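Local coordinates for protein DNA polymerase sliding clamp B (Sulfolobus tokodaii, PDB 3AIZ) that forms part of a toroid around DNA that tethers the polymerase catalytic subunit and other processing proteins during replication, at residues 78-90 against 100-113. Residues are numbered along the deposited sequence; the frame is centred on the assembly and turned at random.
Sequences ILGKAKSKSATVT and VTVRDEKTGTRSNI. With SO4 (sulfate ion), chain F; SO4 (sulfate ion), chain E.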
loop_
_atom_site.group_PDB
_atom_site.type_symbol
_atom_site.label_atom_id
_atom_site.label_comp_id
_atom_site.label_asym_id
_atom_site.label_seq_id
_atom_site.Cartn_x
_atom_site.Cartn_y
_atom_site.Cartn_z
ATOM N N ILE A 78 3.174 -24.390 -6.061
ATOM C CA ILE A 78 2.919 -24.498 -7.494
ATOM C C ILE A 78 1.448 -24.276 -7.846
ATOM O O ILE A 78 1.132 -23.673 -8.871
ATOM C CB ILE A 78 3.384 -25.862 -8.049
ATOM C CG1 ILE A 78 3.050 -25.980 -9.538
ATOM C CG2 ILE A 78 2.755 -27.000 -7.267
ATOM C CD1 ILE A 78 3.737 -24.947 -10.403
ATOM N N LEU A 79 0.552 -24.759 -6.991
ATOM C CA LEU A 79 -0.880 -24.621 -7.232
ATOM C C LEU A 79 -1.357 -23.182 -7.041
ATOM O O LEU A 79 -2.369 -22.773 -7.613
ATOM C CB LEU A 79 -1.674 -25.570 -6.333
ATOM C CG LEU A 79 -1.466 -27.060 -6.605
ATOM C CD1 LEU A 79 -2.275 -27.904 -5.634
ATOM C CD2 LEU A 79 -1.828 -27.397 -8.041
ATOM N N GLY A 80 -0.624 -22.419 -6.236
ATOM C CA GLY A 80 -0.941 -21.019 -6.016
ATOM C C GLY A 80 -0.574 -20.163 -7.213
ATOM O O GLY A 80 -1.091 -19.059 -7.382
ATOM N N LYS A 81 0.321 -20.680 -8.050
ATOM C CA LYS A 81 0.751 -19.978 -9.256
ATOM C C LYS A 81 -0.318 -20.020 -10.343
ATOM O O LYS A 81 -0.077 -19.607 -11.478
ATOM C CB LYS A 81 2.055 -20.577 -9.790
ATOM C CG LYS A 81 3.228 -20.474 -8.831
ATOM C CD LYS A 81 4.498 -21.036 -9.452
ATOM C CE LYS A 81 5.658 -20.987 -8.471
ATOM N NZ LYS A 81 5.934 -19.598 -8.007
ATOM N N ALA A 82 -1.497 -20.524 -9.992
ATOM C CA ALA A 82 -2.602 -20.612 -10.937
ATOM C C ALA A 82 -3.064 -19.222 -11.362
ATOM O O ALA A 82 -3.759 -18.535 -10.614
ATOM C CB ALA A 82 -3.756 -21.395 -10.331
ATOM N N LYS A 83 -2.670 -18.818 -12.566
ATOM C CA LYS A 83 -3.044 -17.512 -13.099
ATOM C C LYS A 83 -4.558 -17.342 -13.147
ATOM O O LYS A 83 -5.081 -16.266 -12.854
ATOM C CB LYS A 83 -2.451 -17.312 -14.497
ATOM C CG LYS A 83 -0.940 -17.143 -14.521
ATOM C CD LYS A 83 -0.520 -15.842 -13.852
ATOM C CE LYS A 83 0.990 -15.658 -13.891
ATOM N NZ LYS A 83 1.707 -16.738 -13.155
ATOM N N SER A 84 -5.258 -18.410 -13.515
ATOM C CA SER A 84 -6.709 -18.366 -13.649
ATOM C C SER A 84 -7.384 -19.441 -12.802
ATOM O O SER A 84 -6.722 -20.333 -12.270
ATOM C CB SER A 84 -7.108 -18.527 -15.116
ATOM O OG SER A 84 -8.515 -18.502 -15.272
ATOM N N LYS A 85 -8.703 -19.347 -12.674
ATOM C CA LYS A 85 -9.477 -20.346 -11.947
ATOM C C LYS A 85 -9.833 -21.515 -12.859
ATOM O O LYS A 85 -10.481 -22.473 -12.436
ATOM C CB LYS A 85 -10.748 -19.727 -11.364
ATOM C CG LYS A 85 -10.493 -18.635 -10.338
ATOM C CD LYS A 85 -11.796 -18.075 -9.788
ATOM C CE LYS A 85 -11.539 -16.966 -8.782
ATOM N NZ LYS A 85 -10.769 -15.842 -9.385
ATOM N N SER A 86 -9.406 -21.429 -14.115
ATOM C CA SER A 86 -9.660 -22.484 -15.087
ATOM C C SER A 86 -8.389 -23.273 -15.384
ATOM O O SER A 86 -8.353 -24.082 -16.310
ATOM C CB SER A 86 -10.223 -21.893 -16.381
ATOM O OG SER A 86 -11.445 -21.218 -16.139
ATOM N N ALA A 87 -7.348 -23.030 -14.595
ATOM C CA ALA A 87 -6.071 -23.707 -14.785
ATOM C C ALA A 87 -6.161 -25.174 -14.388
ATOM O O ALA A 87 -6.739 -25.511 -13.355
ATOM C CB ALA A 87 -4.980 -23.009 -13.989
ATOM N N THR A 88 -5.587 -26.045 -15.212
ATOM C CA THR A 88 -5.593 -27.475 -14.934
ATOM C C THR A 88 -4.282 -27.907 -14.288
ATOM O O THR A 88 -3.341 -27.123 -14.191
ATOM C CB THR A 88 -5.834 -28.302 -16.213
ATOM O OG1 THR A 88 -4.736 -28.128 -17.115
ATOM C CG2 THR A 88 -7.122 -27.864 -16.894
ATOM N N VAL A 89 -4.228 -29.158 -13.842
ATOM C CA VAL A 89 -3.032 -29.695 -13.208
ATOM C C VAL A 89 -2.727 -31.100 -13.712
ATOM O O VAL A 89 -3.628 -31.921 -13.869
ATOM C CB VAL A 89 -3.179 -29.744 -11.676
ATOM C CG1 VAL A 89 -1.995 -30.461 -11.049
ATOM C CG2 VAL A 89 -3.300 -28.349 -11.117
ATOM N N THR A 90 -1.453 -31.371 -13.971
ATOM C CA THR A 90 -1.033 -32.709 -14.357
ATOM C C THR A 90 -0.022 -33.254 -13.358
ATOM O O THR A 90 0.861 -32.533 -12.895
ATOM C CB THR A 90 -0.431 -32.743 -15.777
ATOM O OG1 THR A 90 0.733 -31.909 -15.828
ATOM C CG2 THR A 90 -1.445 -32.257 -16.801
ATOM N N VAL A 100 4.909 -31.850 -11.120
ATOM C CA VAL A 100 3.589 -31.230 -11.142
ATOM C C VAL A 100 3.565 -30.030 -12.078
ATOM O O VAL A 100 4.426 -29.155 -11.999
ATOM C CB VAL A 100 3.147 -30.787 -9.733
ATOM C CG1 VAL A 100 1.773 -30.137 -9.791
ATOM C CG2 VAL A 100 3.142 -31.971 -8.780
ATOM N N THR A 101 2.576 -29.990 -12.964
ATOM C CA THR A 101 2.458 -28.895 -13.920
ATOM C C THR A 101 1.084 -28.239 -13.862
ATOM O O THR A 101 0.060 -28.920 -13.874
ATOM C CB THR A 101 2.715 -29.373 -15.363
ATOM O OG1 THR A 101 4.019 -29.962 -15.453
ATOM C CG2 THR A 101 2.618 -28.207 -16.336
ATOM N N VAL A 102 1.072 -26.913 -13.799
ATOM C CA VAL A 102 -0.169 -26.152 -13.842
ATOM C C VAL A 102 -0.279 -25.427 -15.176
ATOM O O VAL A 102 0.606 -24.656 -15.548
ATOM C CB VAL A 102 -0.252 -25.131 -12.696
ATOM C CG1 VAL A 102 -1.469 -24.239 -12.870
ATOM C CG2 VAL A 102 -0.295 -25.844 -11.354
ATOM N N ARG A 103 -1.368 -25.677 -15.894
ATOM C CA ARG A 103 -1.553 -25.124 -17.229
ATOM C C ARG A 103 -2.766 -24.204 -17.287
ATOM O O ARG A 103 -3.868 -24.586 -16.894
ATOM C CB ARG A 103 -1.713 -26.257 -18.241
ATOM C CG ARG A 103 -0.716 -27.384 -18.048
ATOM C CD ARG A 103 -1.067 -28.597 -18.883
ATOM N NE ARG A 103 -0.211 -29.731 -18.554
ATOM C CZ ARG A 103 0.979 -29.949 -19.102
ATOM N NH1 ARG A 103 1.456 -29.108 -20.009
ATOM N NH2 ARG A 103 1.692 -31.008 -18.743
ATOM N N ASP A 104 -2.559 -22.989 -17.784
ATOM C CA ASP A 104 -3.646 -22.027 -17.908
ATOM C C ASP A 104 -3.757 -21.497 -19.332
ATOM O O ASP A 104 -3.120 -20.508 -19.686
ATOM C CB ASP A 104 -3.452 -20.866 -16.934
ATOM C CG ASP A 104 -4.595 -19.876 -16.983
ATOM O OD1 ASP A 104 -5.714 -20.279 -17.366
ATOM O OD2 ASP A 104 -4.374 -18.696 -16.639
ATOM N N GLU A 105 -4.576 -22.159 -20.141
ATOM C CA GLU A 105 -4.742 -21.781 -21.538
ATOM C C GLU A 105 -5.226 -20.340 -21.677
ATOM O O GLU A 105 -4.884 -19.653 -22.639
ATOM C CB GLU A 105 -5.708 -22.743 -22.238
ATOM C CG GLU A 105 -5.833 -22.530 -23.739
ATOM C CD GLU A 105 -6.776 -21.397 -24.098
ATOM O OE1 GLU A 105 -7.641 -21.054 -23.264
ATOM O OE2 GLU A 105 -6.655 -20.856 -25.218
ATOM N N LYS A 106 -6.017 -19.886 -20.710
ATOM C CA LYS A 106 -6.600 -18.550 -20.770
ATOM C C LYS A 106 -5.538 -17.460 -20.899
ATOM O O LYS A 106 -5.686 -16.532 -21.695
ATOM C CB LYS A 106 -7.482 -18.284 -19.547
ATOM C CG LYS A 106 -8.213 -16.950 -19.601
ATOM C CD LYS A 106 -9.039 -16.706 -18.350
ATOM C CE LYS A 106 -9.735 -15.354 -18.410
ATOM N NZ LYS A 106 -10.527 -15.072 -17.181
ATOM N N THR A 107 -4.470 -17.577 -20.116
ATOM C CA THR A 107 -3.404 -16.580 -20.123
ATOM C C THR A 107 -2.193 -17.050 -20.922
ATOM O O THR A 107 -1.176 -16.360 -20.988
ATOM C CB THR A 107 -2.948 -16.224 -18.694
ATOM O OG1 THR A 107 -2.441 -17.396 -18.044
ATOM C CG2 THR A 107 -4.108 -15.662 -17.888
ATOM N N GLY A 108 -2.306 -18.226 -21.525
ATOM C CA GLY A 108 -1.216 -18.785 -22.302
ATOM C C GLY A 108 0.048 -18.959 -21.482
ATOM O O GLY A 108 1.148 -18.675 -21.953
ATOM N N THR A 109 -0.110 -19.425 -20.248
ATOM C CA THR A 109 1.031 -19.649 -19.373
ATOM C C THR A 109 1.013 -21.046 -18.767
ATOM O O THR A 109 0.001 -21.743 -18.809
ATOM C CB THR A 109 1.076 -18.624 -18.229
ATOM O OG1 THR A 109 -0.098 -18.760 -17.418
ATOM C CG2 THR A 109 1.150 -17.211 -18.784
ATOM N N ARG A 110 2.151 -21.446 -18.212
ATOM C CA ARG A 110 2.273 -22.721 -17.522
ATOM C C ARG A 110 3.303 -22.592 -16.416
ATOM O O ARG A 110 4.053 -21.619 -16.363
ATOM C CB ARG A 110 2.708 -23.826 -18.486
ATOM C CG ARG A 110 1.788 -24.035 -19.671
ATOM C CD ARG A 110 2.061 -25.367 -20.334
ATOM N NE ARG A 110 3.439 -25.476 -20.798
ATOM C CZ ARG A 110 3.819 -25.270 -22.054
ATOM N NH1 ARG A 110 2.920 -24.943 -22.975
ATOM N NH2 ARG A 110 5.097 -25.393 -22.389
ATOM N N SER A 111 3.336 -23.580 -15.532
ATOM C CA SER A 111 4.336 -23.634 -14.478
ATOM C C SER A 111 4.516 -25.074 -14.038
ATOM O O SER A 111 3.564 -25.850 -14.031
ATOM C CB SER A 111 3.920 -22.766 -13.290
ATOM O OG SER A 111 3.910 -21.392 -13.633
ATOM N N ASN A 112 5.741 -25.440 -13.684
ATOM C CA ASN A 112 6.004 -26.787 -13.206
ATOM C C ASN A 112 6.972 -26.809 -12.034
ATOM O O ASN A 112 7.563 -25.788 -11.682
ATOM C CB ASN A 112 6.508 -27.687 -14.341
ATOM C CG ASN A 112 7.850 -27.244 -14.894
ATOM O OD1 ASN A 112 8.607 -26.535 -14.232
ATOM N ND2 ASN A 112 8.153 -27.668 -16.114
ATOM N N ILE A 113 7.122 -27.980 -11.430
ATOM C CA ILE A 113 8.059 -28.160 -10.334
ATOM C C ILE A 113 8.344 -29.644 -10.133
ATOM O O ILE A 113 7.432 -30.470 -10.126
ATOM C CB ILE A 113 7.533 -27.528 -9.027
ATOM C CG1 ILE A 113 8.615 -27.554 -7.947
ATOM C CG2 ILE A 113 6.267 -28.230 -8.555
ATOM C CD1 ILE A 113 8.201 -26.878 -6.658
HETATM S S SO4 F . -10.037 -15.744 -13.400
HETATM O O1 SO4 F . -11.267 -15.298 -12.751
HETATM O O2 SO4 F . -10.370 -16.462 -14.628
HETATM O O3 SO4 F . -9.204 -14.588 -13.718
HETATM O O4 SO4 F . -9.307 -16.632 -12.499
HETATM S S SO4 E . 5.061 -30.738 -20.613
HETATM O O1 SO4 E . 6.517 -30.604 -20.617
HETATM O O2 SO4 E . 4.609 -31.071 -19.264
HETATM O O3 SO4 E . 4.460 -29.475 -21.038
HETATM O O4 SO4 E . 4.661 -31.803 -21.529
#
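Thr88 to Thr90 pair antiparallel with Thr101 to Arg103 in the N-terminal PCNA domain, next to a subunit interface, while the end of helix 72-80 packs on the same sheet, one face of the hairpin being apolar and the other polar. Thr88 and Thr90 form the hydrogen-bonded pairs, with Arg103 and Thr101; the bond from Thr90 N to Thr101 O is 2.9 Å long. Between them Val89 and Val102 make a non-hydrogen-bonded pair on one face: CG2 of Val102 meets CG2 of Val89 and CG1 of Ile78 in helix 72-80, the latter at 3.8 Å, and Val89 meets Ala9 of helix 9-16. A chi1 of 177° puts Ile78 CG1 on the far side from its backbone nitrogen, and CD1 ends over strand 109-120, 3.6 Å from Ser111 CB. Leu79 ends with CD2 4.0 Å from Val102 CG2 and packs on Phe12, Tyr13 and Leu16 of helix 9-16.

On the opposite face Arg103 stretches from CG to NE past Thr90. Its NH2 donates to Thr90 OG1 at 3.2 Å, the hydroxyl tilted from the guanidinium plane, and CG2 of Thr101 sits over one face of the group. NH1 and NH2 also grip a sulfate, probably from the crystallisation liquor. At the turn, Asp104 OD2 takes the Thr107 hydroxyl OG1 at 2.7 Å from above its carboxylate plane and touches Ser84 CB; Gly108 and Thr109 opposite Asp104 form a G1 beta bulge. Ser84 OG and Lys106 NZ both donate to O2 of a second sulfate.

Strand 109-120 continues the sheet into a strand of the neighbouring PCNA3 subunit; Ser111 OG and Asn112 OD1 are hydrogen-bonded to Ser174 and Ser173 of that subunit. Aliphatic packing thus fixes the helix end on the sheet, while the polar face and turn present cationic groups able to hold anions.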